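Local coordinates for protein putative S41 protease (Bacteroides fragilis NCTC 9343, PDB 3K50) that is a putative serine protease of family S41 that probably cleaves peptide bonds, at residues K254-D266 / E270-I282. Residues are numbered along the deposited sequence; the frame is centred on the assembly and turned at random.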
ATOM      1  N   LYS A 254       4.976  21.933  15.138  1.00 32.78           N
ATOM      2  CA  LYS A 254       5.912  20.816  15.186  1.00 31.80           C
ATOM      3  C   LYS A 254       7.042  20.898  14.180  1.00 32.28           C
ATOM      4  O   LYS A 254       7.942  20.041  14.181  1.00 29.89           O
ATOM      5  CB  LYS A 254       5.199  19.465  14.982  1.00 31.25           C
ATOM      6  CG  LYS A 254       4.035  19.176  15.937  1.00 38.06           C
ATOM      7  CD  LYS A 254       4.322  19.414  17.367  1.00 32.76           C
ATOM      8  CE  LYS A 254       3.099  19.072  18.218  1.00 43.45           C
ATOM      9  NZ  LYS A 254       3.215  19.479  19.631  1.00 35.14           N
HETATM   10  N   MSE A 255       7.055  21.936  13.356  1.00 33.29           N
HETATM   11  CA  MSE A 255       8.083  22.025  12.374  1.00 30.60           C
HETATM   12  C   MSE A 255       9.431  21.964  13.053  1.00 31.81           C
HETATM   13  O   MSE A 255       9.635  22.608  14.091  1.00 28.61           O
HETATM   14  CB  MSE A 255       7.968  23.300  11.555  1.00 30.86           C
HETATM   15  CG  MSE A 255       6.706  23.397  10.671  1.00 32.34           C
HETATM   16 SE   MSE A 255       6.569  21.857   9.406  0.75 27.20          SE
HETATM   17  CE  MSE A 255       5.372  20.745  10.328  1.00 30.68           C
ATOM     18  N   ASN A 256      10.324  21.169  12.441  1.00 29.32           N
ATOM     19  CA  ASN A 256      11.724  20.996  12.839  1.00 27.42           C
ATOM     20  C   ASN A 256      11.936  20.035  13.991  1.00 30.32           C
ATOM     21  O   ASN A 256      13.057  19.744  14.327  1.00 24.70           O
ATOM     22  CB  ASN A 256      12.444  22.329  13.099  1.00 30.51           C
ATOM     23  CG  ASN A 256      12.458  23.247  11.891  1.00 30.97           C
ATOM     24  OD1 ASN A 256      12.196  24.453  11.998  1.00 36.33           O
ATOM     25  ND2 ASN A 256      12.852  22.711  10.772  1.00 23.87           N
ATOM     26  N   GLN A 257      10.858  19.496  14.543  1.00 30.24           N
ATOM     27  CA  GLN A 257      10.956  18.481  15.583  1.00 30.95           C
ATOM     28  C   GLN A 257      11.304  17.131  14.969  1.00 30.24           C
ATOM     29  O   GLN A 257      11.052  16.892  13.793  1.00 30.20           O
ATOM     30  CB  GLN A 257       9.644  18.458  16.403  1.00 30.96           C
ATOM     31  CG  GLN A 257       9.467  19.847  17.131  1.00 30.44           C
ATOM     32  CD  GLN A 257       8.358  19.922  18.149  1.00 35.60           C
ATOM     33  OE1 GLN A 257       7.654  20.943  18.255  1.00 51.07           O
ATOM     34  NE2 GLN A 257       8.195  18.885  18.888  1.00 26.45           N
ATOM     35  N   LEU A 258      11.862  16.237  15.784  1.00 29.09           N
ATOM     36  CA  LEU A 258      12.237  14.905  15.327  1.00 29.29           C
ATOM     37  C   LEU A 258      11.018  14.049  14.905  1.00 29.70           C
ATOM     38  O   LEU A 258      10.029  13.989  15.604  1.00 29.18           O
ATOM     39  CB  LEU A 258      13.039  14.155  16.434  1.00 30.71           C
ATOM     40  CG  LEU A 258      14.500  14.638  16.653  1.00 40.19           C
ATOM     41  CD1 LEU A 258      15.024  14.038  17.985  1.00 39.39           C
ATOM     42  CD2 LEU A 258      15.467  14.332  15.443  1.00 31.61           C
ATOM     43  N   LEU A 259      11.114  13.403  13.749  1.00 28.48           N
ATOM     44  CA  LEU A 259      10.044  12.595  13.233  1.00 27.59           C
ATOM     45  C   LEU A 259      10.406  11.110  13.272  1.00 26.17           C
ATOM     46  O   LEU A 259       9.603  10.277  13.639  1.00 29.94           O
ATOM     47  CB  LEU A 259       9.726  12.982  11.795  1.00 27.64           C
ATOM     48  CG  LEU A 259       8.649  12.107  11.132  1.00 31.80           C
ATOM     49  CD1 LEU A 259       7.283  12.393  11.728  1.00 30.94           C
ATOM     50  CD2 LEU A 259       8.717  12.309   9.602  1.00 28.93           C
ATOM     51  N   ALA A 260      11.584  10.780  12.773  1.00 28.57           N
ATOM     52  CA  ALA A 260      12.047   9.392  12.700  1.00 27.26           C
ATOM     53  C   ALA A 260      13.538   9.274  12.865  1.00 29.49           C
ATOM     54  O   ALA A 260      14.315  10.155  12.422  1.00 31.59           O
ATOM     55  CB  ALA A 260      11.603   8.724  11.391  1.00 28.11           C
ATOM     56  N   LEU A 261      13.935   8.168  13.496  1.00 30.51           N
ATOM     57  CA  LEU A 261      15.324   7.884  13.831  1.00 28.55           C
ATOM     58  C   LEU A 261      15.636   6.599  13.122  1.00 30.72           C
ATOM     59  O   LEU A 261      15.175   5.545  13.525  1.00 27.12           O
ATOM     60  CB  LEU A 261      15.491   7.752  15.344  1.00 33.00           C
ATOM     61  CG  LEU A 261      15.034   8.863  16.317  1.00 31.73           C
ATOM     62  CD1 LEU A 261      15.378   8.427  17.714  1.00 32.05           C
ATOM     63  CD2 LEU A 261      15.660  10.240  15.989  1.00 32.11           C
ATOM     64  N   LEU A 262      16.375   6.701  12.018  1.00 28.40           N
ATOM     65  CA  LEU A 262      16.816   5.542  11.260  1.00 29.37           C
ATOM     66  C   LEU A 262      18.126   5.037  11.864  1.00 31.48           C
ATOM     67  O   LEU A 262      19.136   5.751  11.825  1.00 26.24           O
ATOM     68  CB  LEU A 262      17.025   5.894   9.782  1.00 28.81           C
ATOM     69  CG  LEU A 262      15.747   6.113   8.895  1.00 29.48           C
ATOM     70  CD1 LEU A 262      14.763   7.055   9.450  1.00 37.51           C
ATOM     71  CD2 LEU A 262      16.113   6.562   7.521  1.00 27.12           C
ATOM     72  N   ARG A 263      18.094   3.819  12.399  1.00 27.45           N
ATOM     73  CA  ARG A 263      19.240   3.181  13.019  1.00 26.58           C
ATOM     74  C   ARG A 263      19.606   1.828  12.372  1.00 28.21           C
ATOM     75  O   ARG A 263      18.842   0.852  12.407  1.00 28.60           O
ATOM     76  CB  ARG A 263      18.964   3.073  14.497  1.00 29.06           C
ATOM     77  CG  ARG A 263      18.700   4.426  15.161  1.00 25.09           C
ATOM     78  CD  ARG A 263      19.948   5.267  15.121  1.00 26.59           C
ATOM     79  NE  ARG A 263      19.877   6.525  15.879  1.00 28.12           N
ATOM     80  CZ  ARG A 263      19.566   7.710  15.360  1.00 28.29           C
ATOM     81  NH1 ARG A 263      19.265   7.842  14.077  1.00 30.12           N
ATOM     82  NH2 ARG A 263      19.578   8.755  16.143  1.00 31.31           N
ATOM     83  N   TYR A 264      20.774   1.834  11.739  1.00 29.29           N
ATOM     84  CA  TYR A 264      21.337   0.691  11.021  1.00 29.45           C
ATOM     85  C   TYR A 264      22.142  -0.212  11.980  1.00 29.89           C
ATOM     86  O   TYR A 264      22.191   0.053  13.179  1.00 29.28           O
ATOM     87  CB  TYR A 264      22.202   1.217   9.875  1.00 28.27           C
ATOM     88  CG  TYR A 264      21.383   1.864   8.775  1.00 30.04           C
ATOM     89  CD1 TYR A 264      20.849   3.137   8.930  1.00 25.27           C
ATOM     90  CD2 TYR A 264      21.204   1.235   7.562  1.00 31.00           C
ATOM     91  CE1 TYR A 264      20.108   3.753   7.936  1.00 29.39           C
ATOM     92  CE2 TYR A 264      20.441   1.858   6.546  1.00 31.86           C
ATOM     93  CZ  TYR A 264      19.904   3.107   6.756  1.00 26.04           C
ATOM     94  OH  TYR A 264      19.162   3.719   5.767  1.00 33.24           O
ATOM     95  N   SER A 265      22.803  -1.243  11.456  1.00 29.84           N
ATOM     96  CA  SER A 265      23.579  -2.192  12.284  1.00 29.95           C
ATOM     97  C   SER A 265      24.884  -1.526  12.695  1.00 30.34           C
ATOM     98  O   SER A 265      25.194  -0.455  12.201  1.00 30.40           O
ATOM     99  CB  SER A 265      23.933  -3.440  11.493  1.00 25.34           C
ATOM    100  OG  SER A 265      25.010  -3.147  10.552  1.00 24.75           O
ATOM    101  N   ASP A 266      25.663  -2.171  13.555  1.00 33.72           N
ATOM    102  CA  ASP A 266      26.960  -1.614  13.968  1.00 34.45           C
ATOM    103  C   ASP A 266      27.996  -1.508  12.852  1.00 37.46           C
ATOM    104  O   ASP A 266      29.009  -0.917  13.060  1.00 40.73           O
ATOM    105  CB  ASP A 266      27.528  -2.295  15.208  1.00 40.13           C
ATOM    106  CG  ASP A 266      27.716  -3.818  15.076  1.00 42.93           C
ATOM    107  OD1 ASP A 266      27.811  -4.362  13.968  1.00 35.30           O
ATOM    108  OD2 ASP A 266      27.782  -4.456  16.156  1.00 38.25           O
ATOM    109  N   GLU A 270      27.319   5.024   9.749  1.00 34.03           N
ATOM    110  CA  GLU A 270      27.407   6.114   8.772  1.00 36.76           C
ATOM    111  C   GLU A 270      26.069   6.404   8.116  1.00 35.35           C
ATOM    112  O   GLU A 270      25.799   7.578   7.789  1.00 33.27           O
ATOM    113  CB  GLU A 270      28.435   5.763   7.665  1.00 38.10           C
ATOM    114  CG  GLU A 270      27.893   4.582   6.712  1.00 49.93           C
ATOM    115  CD  GLU A 270      28.940   3.585   6.177  1.00 54.06           C
ATOM    116  OE1 GLU A 270      29.521   3.823   5.085  1.00 80.89           O
ATOM    117  OE2 GLU A 270      29.116   2.512   6.817  1.00 61.37           O
ATOM    118  N   ALA A 271      25.220   5.377   7.947  1.00 29.82           N
ATOM    119  CA  ALA A 271      23.892   5.567   7.303  1.00 30.71           C
ATOM    120  C   ALA A 271      22.809   6.114   8.231  1.00 28.20           C
ATOM    121  O   ALA A 271      21.763   6.552   7.772  1.00 29.42           O
ATOM    122  CB  ALA A 271      23.419   4.253   6.631  1.00 33.41           C
ATOM    123  N   ASN A 272      23.041   6.120   9.531  1.00 29.66           N
ATOM    124  CA  ASN A 272      22.022   6.552  10.478  1.00 29.50           C
ATOM    125  C   ASN A 272      21.553   7.935  10.088  1.00 32.01           C
ATOM    126  O   ASN A 272      22.367   8.765   9.623  1.00 30.60           O
ATOM    127  CB  ASN A 272      22.561   6.556  11.930  1.00 31.24           C
ATOM    128  CG  ASN A 272      22.757   5.187  12.511  1.00 28.48           C
ATOM    129  OD1 ASN A 272      22.508   4.181  11.855  1.00 27.52           O
ATOM    130  ND2 ASN A 272      23.251   5.130  13.753  1.00 26.55           N
ATOM    131  N   GLN A 273      20.260   8.196  10.289  1.00 32.18           N
ATOM    132  CA  GLN A 273      19.649   9.463   9.927  1.00 34.36           C
ATOM    133  C   GLN A 273      18.561   9.854  10.871  1.00 32.71           C
ATOM    134  O   GLN A 273      17.773   8.986  11.263  1.00 30.53           O
ATOM    135  CB  GLN A 273      18.921   9.386   8.588  1.00 32.59           C
ATOM    136  CG  GLN A 273      19.623   9.667   7.406  1.00 37.30           C
ATOM    137  CD  GLN A 273      18.678   9.801   6.206  1.00 38.79           C
ATOM    138  OE1 GLN A 273      18.200   8.804   5.676  1.00 44.79           O
ATOM    139  NE2 GLN A 273      18.452  11.037   5.756  1.00 43.63           N
ATOM    140  N   ASP A 274      18.466  11.168  11.141  1.00 29.26           N
ATOM    141  CA  ASP A 274      17.425  11.769  11.991  1.00 30.61           C
ATOM    142  C   ASP A 274      16.545  12.583  11.054  1.00 32.04           C
ATOM    143  O   ASP A 274      16.952  13.657  10.571  1.00 34.02           O
ATOM    144  CB  ASP A 274      18.018  12.723  13.073  1.00 28.50           C
ATOM    145  CG  ASP A 274      18.741  11.984  14.186  1.00 30.76           C
ATOM    146  OD1 ASP A 274      18.472  10.813  14.261  1.00 29.45           O
ATOM    147  OD2 ASP A 274      19.492  12.530  15.043  1.00 29.19           O
ATOM    148  N   LEU A 275      15.366  12.084  10.765  1.00 28.78           N
ATOM    149  CA  LEU A 275      14.403  12.829   9.933  1.00 31.21           C
ATOM    150  C   LEU A 275      13.558  13.709  10.841  1.00 29.03           C
ATOM    151  O   LEU A 275      13.077  13.287  11.908  1.00 30.40           O
ATOM    152  CB  LEU A 275      13.529  11.875   9.146  1.00 26.82           C
ATOM    153  CG  LEU A 275      14.264  10.853   8.235  1.00 28.85           C
ATOM    154  CD1 LEU A 275      13.313  10.011   7.520  1.00 26.47           C
ATOM    155  CD2 LEU A 275      15.262  11.553   7.230  1.00 27.41           C
ATOM    156  N   THR A 276      13.367  14.942  10.408  1.00 29.24           N
ATOM    157  CA  THR A 276      12.493  15.864  11.085  1.00 30.60           C
ATOM    158  C   THR A 276      11.241  16.214  10.278  1.00 30.70           C
ATOM    159  O   THR A 276      11.122  15.879   9.089  1.00 30.02           O
ATOM    160  CB  THR A 276      13.219  17.206  11.330  1.00 32.84           C
ATOM    161  OG1 THR A 276      13.452  17.875  10.054  1.00 30.87           O
ATOM    162  CG2 THR A 276      14.506  16.977  12.090  1.00 33.12           C
ATOM    163  N   PHE A 277      10.305  16.894  10.947  1.00 29.68           N
ATOM    164  CA  PHE A 277       9.224  17.544  10.262  1.00 28.74           C
ATOM    165  C   PHE A 277       9.976  18.703   9.589  1.00 26.74           C
ATOM    166  O   PHE A 277      10.377  19.652  10.250  1.00 27.65           O
ATOM    167  CB  PHE A 277       8.143  18.044  11.212  1.00 28.39           C
ATOM    168  CG  PHE A 277       7.314  16.958  11.884  1.00 25.07           C
ATOM    169  CD1 PHE A 277       6.272  16.351  11.234  1.00 33.21           C
ATOM    170  CD2 PHE A 277       7.518  16.649  13.204  1.00 32.14           C
ATOM    171  CE1 PHE A 277       5.493  15.387  11.865  1.00 27.89           C
ATOM    172  CE2 PHE A 277       6.753  15.727  13.827  1.00 31.86           C
ATOM    173  CZ  PHE A 277       5.747  15.080  13.176  1.00 29.26           C
ATOM    174  N   ASN A 278      10.208  18.616   8.277  1.00 26.56           N
ATOM    175  CA  ASN A 278      11.103  19.572   7.595  1.00 30.56           C
ATOM    176  C   ASN A 278      10.370  20.501   6.642  1.00 31.00           C
ATOM    177  O   ASN A 278      10.050  20.110   5.519  1.00 30.83           O
ATOM    178  CB  ASN A 278      12.189  18.778   6.866  1.00 31.65           C
ATOM    179  CG  ASN A 278      13.259  19.635   6.246  1.00 30.41           C
ATOM    180  OD1 ASN A 278      13.211  20.891   6.208  1.00 28.12           O
ATOM    181  ND2 ASN A 278      14.270  18.949   5.742  1.00 36.96           N
ATOM    182  N   PRO A 279      10.162  21.758   7.063  1.00 33.42           N
ATOM    183  CA  PRO A 279       9.361  22.654   6.258  1.00 33.01           C
ATOM    184  C   PRO A 279       9.956  23.035   4.910  1.00 33.27           C
ATOM    185  O   PRO A 279       9.215  23.430   3.999  1.00 31.26           O
ATOM    186  CB  PRO A 279       9.155  23.876   7.175  1.00 32.97           C
ATOM    187  CG  PRO A 279      10.371  23.886   8.061  1.00 36.19           C
ATOM    188  CD  PRO A 279      10.672  22.407   8.291  1.00 33.32           C
ATOM    189  N   GLU A 280      11.262  22.852   4.730  1.00 35.94           N
ATOM    190  CA  GLU A 280      11.868  23.118   3.413  1.00 33.24           C
ATOM    191  C   GLU A 280      11.434  22.065   2.365  1.00 31.10           C
ATOM    192  O   GLU A 280      11.627  22.260   1.178  1.00 31.18           O
ATOM    193  CB  GLU A 280      13.386  23.134   3.512  1.00 32.00           C
ATOM    194  CG  GLU A 280      13.994  24.430   4.034  1.00 39.11           C
ATOM    195  CD  GLU A 280      13.847  24.632   5.511  1.00 52.42           C
ATOM    196  OE1 GLU A 280      14.024  23.646   6.266  1.00 54.03           O
ATOM    197  OE2 GLU A 280      13.591  25.798   5.925  1.00 58.55           O
ATOM    198  N   LEU A 281      10.909  20.940   2.830  1.00 28.75           N
ATOM    199  CA  LEU A 281      10.347  19.931   1.936  1.00 32.37           C
ATOM    200  C   LEU A 281       8.994  20.289   1.371  1.00 30.47           C
ATOM    201  O   LEU A 281       8.620  19.729   0.345  1.00 28.86           O
ATOM    202  CB  LEU A 281      10.166  18.574   2.634  1.00 33.94           C
ATOM    203  CG  LEU A 281      11.376  17.695   3.004  1.00 34.57           C
ATOM    204  CD1 LEU A 281      10.824  16.514   3.756  1.00 27.38           C
ATOM    205  CD2 LEU A 281      12.197  17.197   1.773  1.00 41.37           C
ATOM    206  N   ILE A 282       8.295  21.267   1.949  1.00 29.32           N
ATOM    207  CA  ILE A 282       6.913  21.546   1.507  1.00 26.96           C
ATOM    208  C   ILE A 282       6.899  22.068   0.073  1.00 29.54           C
ATOM    209  O   ILE A 282       6.061  21.630  -0.750  1.00 26.66           O
ATOM    210  CB  ILE A 282       6.212  22.502   2.497  1.00 28.17           C
ATOM    211  CG1 ILE A 282       6.084  21.818   3.902  1.00 28.33           C
ATOM    212  CG2 ILE A 282       4.868  23.023   1.971  1.00 27.51           C
ATOM    213  CD1 ILE A 282       5.624  22.723   5.002  1.00 27.92           C
TER
HETATM  214  O   HOH W   1      14.028  20.487  10.056  1.00 29.69           O
HETATM  215  O   HOH W   2      13.874  24.415   8.816  1.00 48.40           O
HETATM  216  O   HOH W   3      19.886   6.293   5.818  1.00 36.49           O
HETATM  217  O   HOH W   4      22.562   2.221  15.114  1.00 46.66           O
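F277 slots its ring between K254 and L259 at the open end of a β-hairpin of strands 258-263 and 273-276. CB of F277 lies 4.0 Å from CE of selenomethionine M255; CD2 passes near the carbonyl oxygens of K254 and Q257, CE2 near L258 O, and CE1 and CZ meet L259 CD1. CB of K254 stands over one face, and CD1 of L259 over the other, 3.8 Å from the ring centroid, in a CH-π contact. L259 reaches it because its CG is turned anti to the backbone N (chi1 176°). The F277 backbone is held too, its N donating to Q257 O and its O accepting from N256 N, pairing it with the last two residues of the type II turn 254-257. Next comes a classic β bulge: N of L259 (2.7 Å) and N of A260 (3.0 Å) both donate to L275 O, the first in the carbonyl plane, the second tilted from it. Beyond it, L262 CD1 packs on L275 CD1 on the face shared with A260 and Q273, while on the opposite face, beside L261, R263, bent at chi2 (-66°), swings back end-on to D274, NH1 and NH2 both gripping OD1 in a salt bridge, with NH2 at 3.0 Å. At the closed hairpin end, CB of A271 sits over the centre of the Y264 ring, and N272 OD1 takes the Y264 N-H almost straight (173°). Strand 258-263 also pairs antiparallel with strand 342-352, so the hairpin edges that sheet, while L259 and F277 pack on helix 304-312 and L275 on helix 239-249.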